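Long-range contacts in Maltose/maltodextrin transport permease homologue (Bdellovibrio bacteriovorus HD100, PDB 6FFL), which binds maltotriose in the maltose/maltodextrin-binding domain held in this chain, and as a whole protein probably carries such sugars across the membrane as part of an ABC transporter: residues Ile5-Gln10 with Ile33-Thr38; Glu21-Phe26 with Lys292-Thr297; Asn121-Thr126 with Lys224-Ala229. All coordinates share one frame; numbering follows the deposited sequence. Where two conformers were deposited one is given.

Contact 1 (Ile5-Gln10 with Ile33-Thr38); sequences IQIWHQ and ITVQAT. With GLC (alpha-D-glucopyranose), chain B.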
loop_
_atom_site.group_PDB
_atom_site.type_symbol
_atom_site.label_atom_id
_atom_site.label_comp_id
_atom_site.label_asym_id
_atom_site.label_seq_id
_atom_site.Cartn_x
_atom_site.Cartn_y
_atom_site.Cartn_z
ATOM N N ILE A 5 -12.495 7.400 22.922
ATOM C CA ILE A 5 -11.294 7.672 22.149
ATOM C C ILE A 5 -11.593 7.411 20.671
ATOM O O ILE A 5 -12.601 6.801 20.311
ATOM C CB ILE A 5 -10.084 6.841 22.626
ATOM C CG1 ILE A 5 -10.426 5.351 22.629
ATOM C CG2 ILE A 5 -9.624 7.294 24.018
ATOM C CD1 ILE A 5 -9.243 4.460 22.917
ATOM N N GLN A 6 -10.691 7.886 19.821
ATOM C CA GLN A 6 -10.875 7.898 18.376
ATOM C C GLN A 6 -9.730 7.189 17.666
ATOM O O GLN A 6 -8.570 7.323 18.058
ATOM C CB GLN A 6 -10.926 9.331 17.837
ATOM C CG GLN A 6 -12.135 10.178 18.206
ATOM C CD GLN A 6 -12.258 11.375 17.267
ATOM O OE1 GLN A 6 -12.954 11.313 16.248
ATOM N NE2 GLN A 6 -11.552 12.455 17.584
ATOM N N ILE A 7 -10.049 6.471 16.594
ATOM C CA ILE A 7 -9.033 5.958 15.680
ATOM C C ILE A 7 -9.404 6.396 14.268
ATOM O O ILE A 7 -10.514 6.116 13.799
ATOM C CB ILE A 7 -8.886 4.430 15.761
ATOM C CG1 ILE A 7 -7.961 3.927 14.647
ATOM C CG2 ILE A 7 -10.246 3.744 15.707
ATOM C CD1 ILE A 7 -7.947 2.420 14.495
ATOM N N TRP A 8 -8.495 7.103 13.605
ATOM C CA TRP A 8 -8.638 7.414 12.183
ATOM C C TRP A 8 -7.757 6.445 11.409
ATOM O O TRP A 8 -6.578 6.281 11.740
ATOM C CB TRP A 8 -8.228 8.850 11.853
ATOM C CG TRP A 8 -9.104 9.905 12.412
ATOM C CD1 TRP A 8 -10.197 9.744 13.224
ATOM C CD2 TRP A 8 -8.930 11.317 12.245
ATOM N NE1 TRP A 8 -10.715 10.980 13.570
ATOM C CE2 TRP A 8 -9.961 11.957 12.971
ATOM C CE3 TRP A 8 -8.011 12.102 11.536
ATOM C CZ2 TRP A 8 -10.096 13.344 13.009
ATOM C CZ3 TRP A 8 -8.148 13.487 11.577
ATOM C CH2 TRP A 8 -9.183 14.087 12.311
ATOM N N HIS A 9 -8.318 5.816 10.378
ATOM C CA HIS A 9 -7.597 4.788 9.634
ATOM C C HIS A 9 -7.960 4.872 8.160
ATOM O O HIS A 9 -8.914 5.554 7.770
ATOM C CB HIS A 9 -7.933 3.404 10.170
ATOM C CG HIS A 9 -9.376 3.057 9.996
ATOM N ND1 HIS A 9 -9.877 2.562 8.811
ATOM C CD2 HIS A 9 -10.436 3.206 10.824
ATOM C CE1 HIS A 9 -11.182 2.384 8.931
ATOM N NE2 HIS A 9 -11.546 2.763 10.144
ATOM N N GLN A 10 -7.214 4.133 7.332
ATOM C CA GLN A 10 -7.469 4.084 5.897
ATOM C C GLN A 10 -7.766 2.652 5.432
ATOM O O GLN A 10 -7.409 2.252 4.315
ATOM C CB GLN A 10 -6.305 4.704 5.107
ATOM C CG GLN A 10 -4.879 4.314 5.553
ATOM C CD GLN A 10 -4.579 2.855 5.268
ATOM O OE1 GLN A 10 -4.848 1.980 6.106
ATOM N NE2 GLN A 10 -4.046 2.577 4.075
ATOM N N ILE A 33 -14.575 2.360 28.338
ATOM C CA ILE A 33 -13.915 2.835 27.129
ATOM C C ILE A 33 -14.797 2.510 25.934
ATOM O O ILE A 33 -15.199 1.355 25.749
ATOM C CB ILE A 33 -12.515 2.216 26.942
ATOM C CG1 ILE A 33 -11.651 2.396 28.189
ATOM C CG2 ILE A 33 -11.831 2.819 25.715
ATOM C CD1 ILE A 33 -10.284 1.753 28.054
ATOM N N THR A 34 -15.101 3.525 25.132
ATOM C CA THR A 34 -15.705 3.323 23.823
ATOM C C THR A 34 -14.823 3.968 22.765
ATOM O O THR A 34 -14.002 4.841 23.060
ATOM C CB THR A 34 -17.125 3.894 23.759
ATOM O OG1 THR A 34 -17.079 5.323 23.875
ATOM C CG2 THR A 34 -17.983 3.305 24.867
ATOM N N VAL A 35 -14.990 3.526 21.519
ATOM C CA VAL A 35 -14.090 3.898 20.435
ATOM C C VAL A 35 -14.905 4.381 19.246
ATOM O O VAL A 35 -15.832 3.695 18.806
ATOM C CB VAL A 35 -13.193 2.721 20.012
ATOM C CG1 VAL A 35 -12.202 3.170 18.926
ATOM C CG2 VAL A 35 -12.480 2.133 21.224
ATOM N N GLN A 36 -14.546 5.546 18.717
ATOM C CA GLN A 36 -15.102 6.050 17.468
ATOM C C GLN A 36 -14.072 5.873 16.357
ATOM O O GLN A 36 -12.979 6.447 16.420
ATOM C CB GLN A 36 -15.493 7.520 17.602
ATOM C CG GLN A 36 -15.833 8.189 16.278
ATOM C CD GLN A 36 -17.163 7.729 15.713
ATOM O OE1 GLN A 36 -18.196 7.831 16.376
ATOM N NE2 GLN A 36 -17.147 7.234 14.476
ATOM N N ALA A 37 -14.420 5.096 15.332
ATOM C CA ALA A 37 -13.527 4.878 14.205
ATOM C C ALA A 37 -13.978 5.706 13.011
ATOM O O ALA A 37 -15.177 5.836 12.748
ATOM C CB ALA A 37 -13.481 3.396 13.814
ATOM N N THR A 38 -13.015 6.266 12.295
ATOM C CA THR A 38 -13.296 7.088 11.125
ATOM C C THR A 38 -12.385 6.653 9.994
ATOM O O THR A 38 -11.166 6.601 10.172
ATOM C CB THR A 38 -13.077 8.580 11.416
ATOM O OG1 THR A 38 -14.011 9.021 12.402
ATOM C CG2 THR A 38 -13.257 9.411 10.144
HETATM C C1 GLC B . -7.472 0.704 0.622
HETATM C C2 GLC B . -6.398 0.078 1.519
HETATM C C3 GLC B . -5.097 0.865 1.454
HETATM C C4 GLC B . -4.665 1.102 0.006
HETATM C C5 GLC B . -5.817 1.719 -0.799
HETATM C C6 GLC B . -5.458 1.840 -2.279
HETATM O O1 GLC B . -7.868 1.964 1.166
HETATM O O2 GLC B . -6.828 0.077 2.883
HETATM O O3 GLC B . -4.088 0.151 2.200
HETATM O O4 GLC B . -3.518 1.976 0.031
HETATM O O5 GLC B . -6.985 0.895 -0.720
HETATM O O6 GLC B . -6.483 2.558 -2.981
HETATM O O HOH W 1 -12.926 8.815 14.812
#
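Gln36 O has three partners: it accepts from Ile7 N at 2.9 Å, with the donor tilted 24° from the carbonyl plane, accepts a hydrogen bond from a water, and is approached by the CA-H of Gln6. That water also donates to Gln6 OE1 and accepts from Thr38 OG1 at 2.7 Å; polar side chains suit these two places. On the same face Trp8 and Thr38 lie side by side, with CD1 of the indole 3.6 Å from Thr38 CB; Trp8 also packs on Leu45 and Ala52 of helix 42-54 and makes a cation-pi contact with Arg40.

The reverse face is apolar. Ile5 CG1, between the backbone N and the carbonyl carbon (chi1 55°), meets Val35 CG2 at 4.1 Å. In one of its two conformers, Ile7 CG2 lies 3.8 Å from both Val35 CG1 and Ala37 CB, and helix 13-29 covers Val35 and Ala37.

Five backbone bonds join the parallel strands, the last from His9 N to Thr38 O. This oxygen lies over one face of the His9 ring, whose ND1 bonds to Met11 N. Gln10 NE2 bonds to Thr42 and weakly to glucose O3, while Gln10 O, just past the strand end, accepts from two sugar hydroxyls, O2 (2.7 Å) and O1.

Contact 2 (Glu21-Phe26 with Lys292-Thr297); sequences EALEKF and KYLTST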
loop_
_atom_site.group_PDB
_atom_site.type_symbol
_atom_site.label_atom_id
_atom_site.label_comp_id
_atom_site.label_asym_id
_atom_site.label_seq_id
_atom_site.Cartn_x
_atom_site.Cartn_y
_atom_site.Cartn_z
ATOM N N GLU A 21 -15.395 -5.681 14.193
ATOM C CA GLU A 21 -15.567 -6.832 15.074
ATOM C C GLU A 21 -14.596 -6.768 16.248
ATOM O O GLU A 21 -14.977 -7.029 17.396
ATOM C CB GLU A 21 -15.377 -8.131 14.287
ATOM C CG GLU A 21 -15.394 -9.393 15.140
ATOM C CD GLU A 21 -15.320 -10.673 14.319
ATOM O OE1 GLU A 21 -15.394 -10.603 13.072
ATOM O OE2 GLU A 21 -15.193 -11.758 14.925
ATOM N N ALA A 22 -13.340 -6.409 15.978
ATOM C CA ALA A 22 -12.355 -6.296 17.048
ATOM C C ALA A 22 -12.724 -5.188 18.028
ATOM O O ALA A 22 -12.590 -5.356 19.242
ATOM C CB ALA A 22 -10.968 -6.049 16.450
ATOM N N LEU A 23 -13.182 -4.041 17.517
ATOM C CA LEU A 23 -13.541 -2.936 18.402
ATOM C C LEU A 23 -14.745 -3.294 19.262
ATOM O O LEU A 23 -14.828 -2.894 20.426
ATOM C CB LEU A 23 -13.818 -1.674 17.586
ATOM C CG LEU A 23 -12.629 -1.003 16.895
ATOM C CD1 LEU A 23 -13.091 0.269 16.192
ATOM C CD2 LEU A 23 -11.528 -0.693 17.917
ATOM N N GLU A 24 -15.685 -4.057 18.703
ATOM C CA GLU A 24 -16.847 -4.479 19.473
ATOM C C GLU A 24 -16.425 -5.361 20.644
ATOM O O GLU A 24 -16.935 -5.214 21.761
ATOM C CB GLU A 24 -17.824 -5.191 18.535
ATOM C CG GLU A 24 -19.028 -5.849 19.167
ATOM C CD GLU A 24 -19.834 -6.632 18.137
ATOM O OE1 GLU A 24 -20.294 -6.017 17.148
ATOM O OE2 GLU A 24 -19.994 -7.860 18.305
ATOM N N LYS A 25 -15.462 -6.259 20.417
ATOM C CA LYS A 25 -14.954 -7.096 21.500
ATOM C C LYS A 25 -14.178 -6.268 22.518
ATOM O O LYS A 25 -14.282 -6.516 23.726
ATOM C CB LYS A 25 -14.066 -8.207 20.932
ATOM C CG LYS A 25 -13.429 -9.115 21.955
ATOM C CD LYS A 25 -13.710 -10.565 21.628
ATOM C CE LYS A 25 -13.364 -11.464 22.811
ATOM N NZ LYS A 25 -11.895 -11.593 23.017
ATOM N N PHE A 26 -13.412 -5.279 22.050
ATOM C CA PHE A 26 -12.656 -4.424 22.962
ATOM C C PHE A 26 -13.588 -3.694 23.922
ATOM O O PHE A 26 -13.352 -3.667 25.136
ATOM C CB PHE A 26 -11.800 -3.427 22.174
ATOM C CG PHE A 26 -11.002 -2.491 23.050
ATOM C CD1 PHE A 26 -9.809 -2.908 23.626
ATOM C CD2 PHE A 26 -11.452 -1.203 23.308
ATOM C CE1 PHE A 26 -9.071 -2.055 24.442
ATOM C CE2 PHE A 26 -10.721 -0.339 24.126
ATOM C CZ PHE A 26 -9.530 -0.768 24.694
ATOM N N LYS A 292 -2.394 -1.801 22.290
ATOM C CA LYS A 292 -1.910 -3.138 22.617
ATOM C C LYS A 292 -2.902 -4.205 22.165
ATOM O O LYS A 292 -2.502 -5.262 21.664
ATOM C CB LYS A 292 -1.650 -3.247 24.118
ATOM C CG LYS A 292 -0.484 -2.385 24.632
ATOM C CD LYS A 292 -0.393 -2.506 26.167
ATOM C CE LYS A 292 0.812 -1.778 26.739
ATOM N NZ LYS A 292 0.781 -1.753 28.241
ATOM N N TYR A 293 -4.200 -3.946 22.324
ATOM C CA TYR A 293 -5.203 -4.919 21.893
ATOM C C TYR A 293 -5.196 -5.103 20.373
ATOM O O TYR A 293 -5.248 -6.238 19.873
ATOM C CB TYR A 293 -6.587 -4.490 22.375
ATOM C CG TYR A 293 -7.697 -5.364 21.849
ATOM C CD1 TYR A 293 -7.864 -6.660 22.323
ATOM C CD2 TYR A 293 -8.573 -4.898 20.882
ATOM C CE1 TYR A 293 -8.875 -7.472 21.844
ATOM C CE2 TYR A 293 -9.593 -5.700 20.398
ATOM C CZ TYR A 293 -9.736 -6.985 20.882
ATOM O OH TYR A 293 -10.744 -7.785 20.405
ATOM N N LEU A 294 -5.150 -4.002 19.617
ATOM C CA LEU A 294 -5.278 -4.113 18.166
ATOM C C LEU A 294 -4.029 -4.681 17.517
ATOM O O LEU A 294 -4.081 -5.048 16.337
ATOM C CB LEU A 294 -5.615 -2.752 17.541
ATOM C CG LEU A 294 -7.006 -2.209 17.887
ATOM C CD1 LEU A 294 -7.188 -0.789 17.353
ATOM C CD2 LEU A 294 -8.102 -3.140 17.368
ATOM N N THR A 295 -2.920 -4.769 18.249
ATOM C CA THR A 295 -1.733 -5.443 17.760
ATOM C C THR A 295 -1.538 -6.803 18.424
ATOM O O THR A 295 -0.549 -7.483 18.130
ATOM C CB THR A 295 -0.489 -4.568 17.971
ATOM O OG1 THR A 295 -0.354 -4.247 19.360
ATOM C CG2 THR A 295 -0.585 -3.262 17.153
ATOM N N SER A 296 -2.468 -7.223 19.284
ATOM C CA SER A 296 -2.337 -8.503 19.967
ATOM C C SER A 296 -2.562 -9.648 18.987
ATOM O O SER A 296 -3.185 -9.490 17.935
ATOM C CB SER A 296 -3.317 -8.611 21.148
ATOM O OG SER A 296 -4.666 -8.756 20.731
ATOM N N THR A 297 -2.031 -10.816 19.340
ATOM C CA THR A 297 -2.091 -11.940 18.410
ATOM C C THR A 297 -3.521 -12.387 18.113
ATOM O O THR A 297 -3.805 -12.700 16.942
ATOM C CB THR A 297 -1.212 -13.078 18.946
ATOM O OG1 THR A 297 0.157 -12.747 18.693
ATOM C CG2 THR A 297 -1.535 -14.428 18.249
#
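Tyr293 reaches out from the last turn of helix 281-294 and meets Ala22, Lys25 and Phe26 on helix 13-29. Its CG is anti to the backbone N (chi1 174°). The ring lies with one face over Phe26 CA and with its edge near Ala22 O, where CE2 comes to 3.2 Å from that oxygen. Phe26 and Tyr293 slide past each other in opposite directions; their planes are 40° apart, and Phe26 CD1 lies 3.6 Å from Tyr293 CD2, an oblique pairing of two aromatic rings. The phenol OH makes a weak hydrogen bond to Ala22 O at 3.3 Å, an oxygen already engaged by Phe26 N within the helix. Tyrosine suits the place because its flat ring lies against Phe26 while its hydroxyl reaches Ala22 O. Lys25 crosses the tyrosine at about a right angle, its aliphatic CG 3.4 Å from the OH, and sends NZ on to a salt bridge with Glu29.

Next comes Leu294, whose CD2 ends 4.2 Å from Ala22 CB and equally far from Leu23 CD2. The small alanine leaves the helices room to approach, and the branched leucines fill in beside it.

After the helix ends, Ser296 turns its side chain back: OG donates to Tyr293 O at 2.7 Å, and Ser296 N bonds to the same oxygen. Although Ser296 stands at the N-cap position of helix 297-307, its hydroxyl makes no capping bond there and bonds to Tyr293 O instead.

Leu23 and Phe26 also rest on strand 34-39 and touch Leu290, so helices 13-29 and 281-294 lie side by side on one face of the sheet, an arrangement of the alpha/beta lobe of periplasmic binding proteins.

Contact 3 (Asn121-Thr126 with Lys224-Ala229); sequences NKKFIT and KENKAA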
loop_
_atom_site.group_PDB
_atom_site.type_symbol
_atom_site.label_atom_id
_atom_site.label_comp_id
_atom_site.label_asym_id
_atom_site.label_seq_id
_atom_site.Cartn_x
_atom_site.Cartn_y
_atom_site.Cartn_z
ATOM N N ASN A 121 -7.718 -13.617 -12.934
ATOM C CA ASN A 121 -8.998 -14.296 -12.786
ATOM C C ASN A 121 -8.903 -15.658 -13.468
ATOM O O ASN A 121 -8.694 -15.742 -14.684
ATOM C CB ASN A 121 -10.110 -13.430 -13.391
ATOM C CG ASN A 121 -11.517 -13.952 -13.097
ATOM O OD1 ASN A 121 -11.716 -15.130 -12.806
ATOM N ND2 ASN A 121 -12.508 -13.060 -13.186
ATOM N N LYS A 122 -9.035 -16.724 -12.681
ATOM C CA LYS A 122 -8.895 -18.072 -13.215
ATOM C C LYS A 122 -10.033 -18.469 -14.147
ATOM O O LYS A 122 -9.933 -19.519 -14.793
ATOM C CB LYS A 122 -8.765 -19.055 -12.055
ATOM C CG LYS A 122 -7.443 -18.901 -11.327
ATOM C CD LYS A 122 -7.437 -19.722 -10.046
ATOM C CE LYS A 122 -6.075 -19.691 -9.373
ATOM N NZ LYS A 122 -6.022 -20.602 -8.191
ATOM N N LYS A 123 -11.101 -17.667 -14.245
ATOM C CA LYS A 123 -12.070 -17.866 -15.322
ATOM C C LYS A 123 -11.405 -17.734 -16.686
ATOM O O LYS A 123 -11.856 -18.345 -17.661
ATOM C CB LYS A 123 -13.210 -16.846 -15.227
ATOM C CG LYS A 123 -14.442 -17.291 -14.492
ATOM C CD LYS A 123 -15.478 -16.168 -14.476
ATOM C CE LYS A 123 -16.888 -16.707 -14.627
ATOM N NZ LYS A 123 -17.114 -17.924 -13.798
ATOM N N PHE A 124 -10.357 -16.920 -16.777
ATOM C CA PHE A 124 -9.696 -16.590 -18.034
ATOM C C PHE A 124 -8.274 -17.111 -18.136
ATOM O O PHE A 124 -7.831 -17.466 -19.227
ATOM C CB PHE A 124 -9.679 -15.069 -18.222
ATOM C CG PHE A 124 -11.042 -14.444 -18.154
ATOM C CD1 PHE A 124 -11.980 -14.684 -19.145
ATOM C CD2 PHE A 124 -11.386 -13.614 -17.095
ATOM C CE1 PHE A 124 -13.242 -14.109 -19.084
ATOM C CE2 PHE A 124 -12.640 -13.035 -17.028
ATOM C CZ PHE A 124 -13.575 -13.288 -18.025
ATOM N N ILE A 125 -7.536 -17.148 -17.031
ATOM C CA ILE A 125 -6.107 -17.432 -17.050
ATOM C C ILE A 125 -5.802 -18.488 -15.998
ATOM O O ILE A 125 -6.160 -18.319 -14.827
ATOM C CB ILE A 125 -5.283 -16.162 -16.782
ATOM C CG1 ILE A 125 -5.500 -15.135 -17.898
ATOM C CG2 ILE A 125 -3.798 -16.503 -16.590
ATOM C CD1 ILE A 125 -5.000 -13.766 -17.542
ATOM N N THR A 126 -5.125 -19.558 -16.412
ATOM C CA THR A 126 -4.628 -20.595 -15.512
ATOM C C THR A 126 -3.146 -20.440 -15.208
ATOM O O THR A 126 -2.716 -20.702 -14.079
ATOM C CB THR A 126 -4.878 -21.987 -16.116
ATOM O OG1 THR A 126 -6.266 -22.134 -16.413
ATOM C CG2 THR A 126 -4.454 -23.079 -15.151
ATOM N N LYS A 224 -13.682 -7.434 -10.177
ATOM C CA LYS A 224 -14.757 -8.140 -9.490
ATOM C C LYS A 224 -15.856 -8.571 -10.452
ATOM O O LYS A 224 -16.525 -9.582 -10.212
ATOM C CB LYS A 224 -15.353 -7.256 -8.393
ATOM C CG LYS A 224 -14.450 -7.093 -7.184
ATOM C CD LYS A 224 -14.759 -5.826 -6.416
ATOM C CE LYS A 224 -16.107 -5.906 -5.722
ATOM N NZ LYS A 224 -16.379 -4.659 -4.948
ATOM N N GLU A 225 -16.060 -7.823 -11.535
ATOM C CA GLU A 225 -17.162 -8.056 -12.456
ATOM C C GLU A 225 -16.768 -8.918 -13.647
ATOM O O GLU A 225 -17.491 -8.936 -14.648
ATOM C CB GLU A 225 -17.728 -6.715 -12.932
ATOM C CG GLU A 225 -18.369 -5.913 -11.801
ATOM C CD GLU A 225 -18.546 -4.450 -12.133
ATOM O OE1 GLU A 225 -18.336 -4.073 -13.306
ATOM O OE2 GLU A 225 -18.892 -3.678 -11.215
ATOM N N ASN A 226 -15.636 -9.621 -13.566
ATOM C CA ASN A 226 -15.164 -10.489 -14.647
ATOM C C ASN A 226 -14.924 -9.713 -15.936
ATOM O O ASN A 226 -15.095 -10.250 -17.034
ATOM C CB ASN A 226 -16.139 -11.645 -14.903
ATOM C CG ASN A 226 -16.362 -12.488 -13.675
ATOM O OD1 ASN A 226 -15.408 -12.878 -13.002
ATOM N ND2 ASN A 226 -17.624 -12.791 -13.379
ATOM N N LYS A 227 -14.542 -8.442 -15.821
ATOM C CA LYS A 227 -14.268 -7.613 -16.990
ATOM C C LYS A 227 -12.792 -7.263 -17.123
ATOM O O LYS A 227 -12.436 -6.434 -17.966
ATOM C CB LYS A 227 -15.116 -6.340 -16.947
ATOM C CG LYS A 227 -16.616 -6.603 -16.994
ATOM C CD LYS A 227 -17.413 -5.305 -17.103
ATOM C CE LYS A 227 -18.894 -5.580 -17.325
ATOM N NZ LYS A 227 -19.651 -5.660 -16.042
ATOM N N ALA A 228 -11.926 -7.874 -16.313
ATOM C CA ALA A 228 -10.480 -7.679 -16.403
ATOM C C ALA A 228 -9.804 -9.005 -16.102
ATOM O O ALA A 228 -9.982 -9.548 -15.008
ATOM C CB ALA A 228 -9.989 -6.598 -15.424
ATOM N N ALA A 229 -9.029 -9.526 -17.059
ATOM C CA ALA A 229 -8.358 -10.809 -16.831
ATOM C C ALA A 229 -7.273 -10.682 -15.771
ATOM O O ALA A 229 -7.084 -11.592 -14.953
ATOM C CB ALA A 229 -7.753 -11.339 -18.131
HETATM O O HOH W 2 -12.131 -10.245 -13.711
#
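Asn121 and Asn226 meet with their amide planes 44° apart and still make a well-formed bond: Asn121 ND2 donates to Asn226 OD1 at 2.9 Å, meeting a lone pair in the plane of that carbonyl. CG of Asn121 is anti to its backbone N (chi1 -171°). ND2 also donates to a water that donates a hydrogen bond to Ala228 O, while OD1 turns back to accept from Lys123 N at 3.0 Å, the N-H lying above the carbonyl plane. Asparagine fits because a single amide serves donor and acceptor roles at once.

Phe124 points its ring edge at the backbone, CZ being 3.5 Å from Asn226 O, while Lys123 CB lies over one ring face. Lys123 CD lies against Asn226 OD1. Ile125 CD1 packs on Ala229 CB at 3.7 Å, a place suited to a small methyl, and Met142 of helix 132-142 touches both residues. Asn121 N bonds to Ala229 O at 2.9 Å, joining strands 116-121 and 228-234, antiparallel neighbours in the sheet.

Two turn motifs thus meet: an Asx turn headed by Asn121 after strand 116-121, and a Schellman motif ending helix 216-224, with Asn226 at the C-prime position, whose positive phi (60°) asparagine readily adopts.

Contacts 1 and 2 are neighbours, their centres 12 Å apart, and they share one beta-alpha-beta unit: strands 4-9 and 34-39 pair in contact 1, and helix 13-29 between them carries half of contact 2. Leu23 and Phe26 pack onto Val35, joining the two directly. Along the chain their segments alternate, since helix 281-294 returns from far downstream to complete this region. Contact 3 falls within that long excursion, where strands 116-121 and 228-234 of the four-stranded mixed sheet meet their loops, with its centre 37 Å from that of contact 1 and 35 Å from that of contact 2. The two distant regions are consistent with the two-lobed binding-protein fold; of the three, contact 1 reaches the bound sugar.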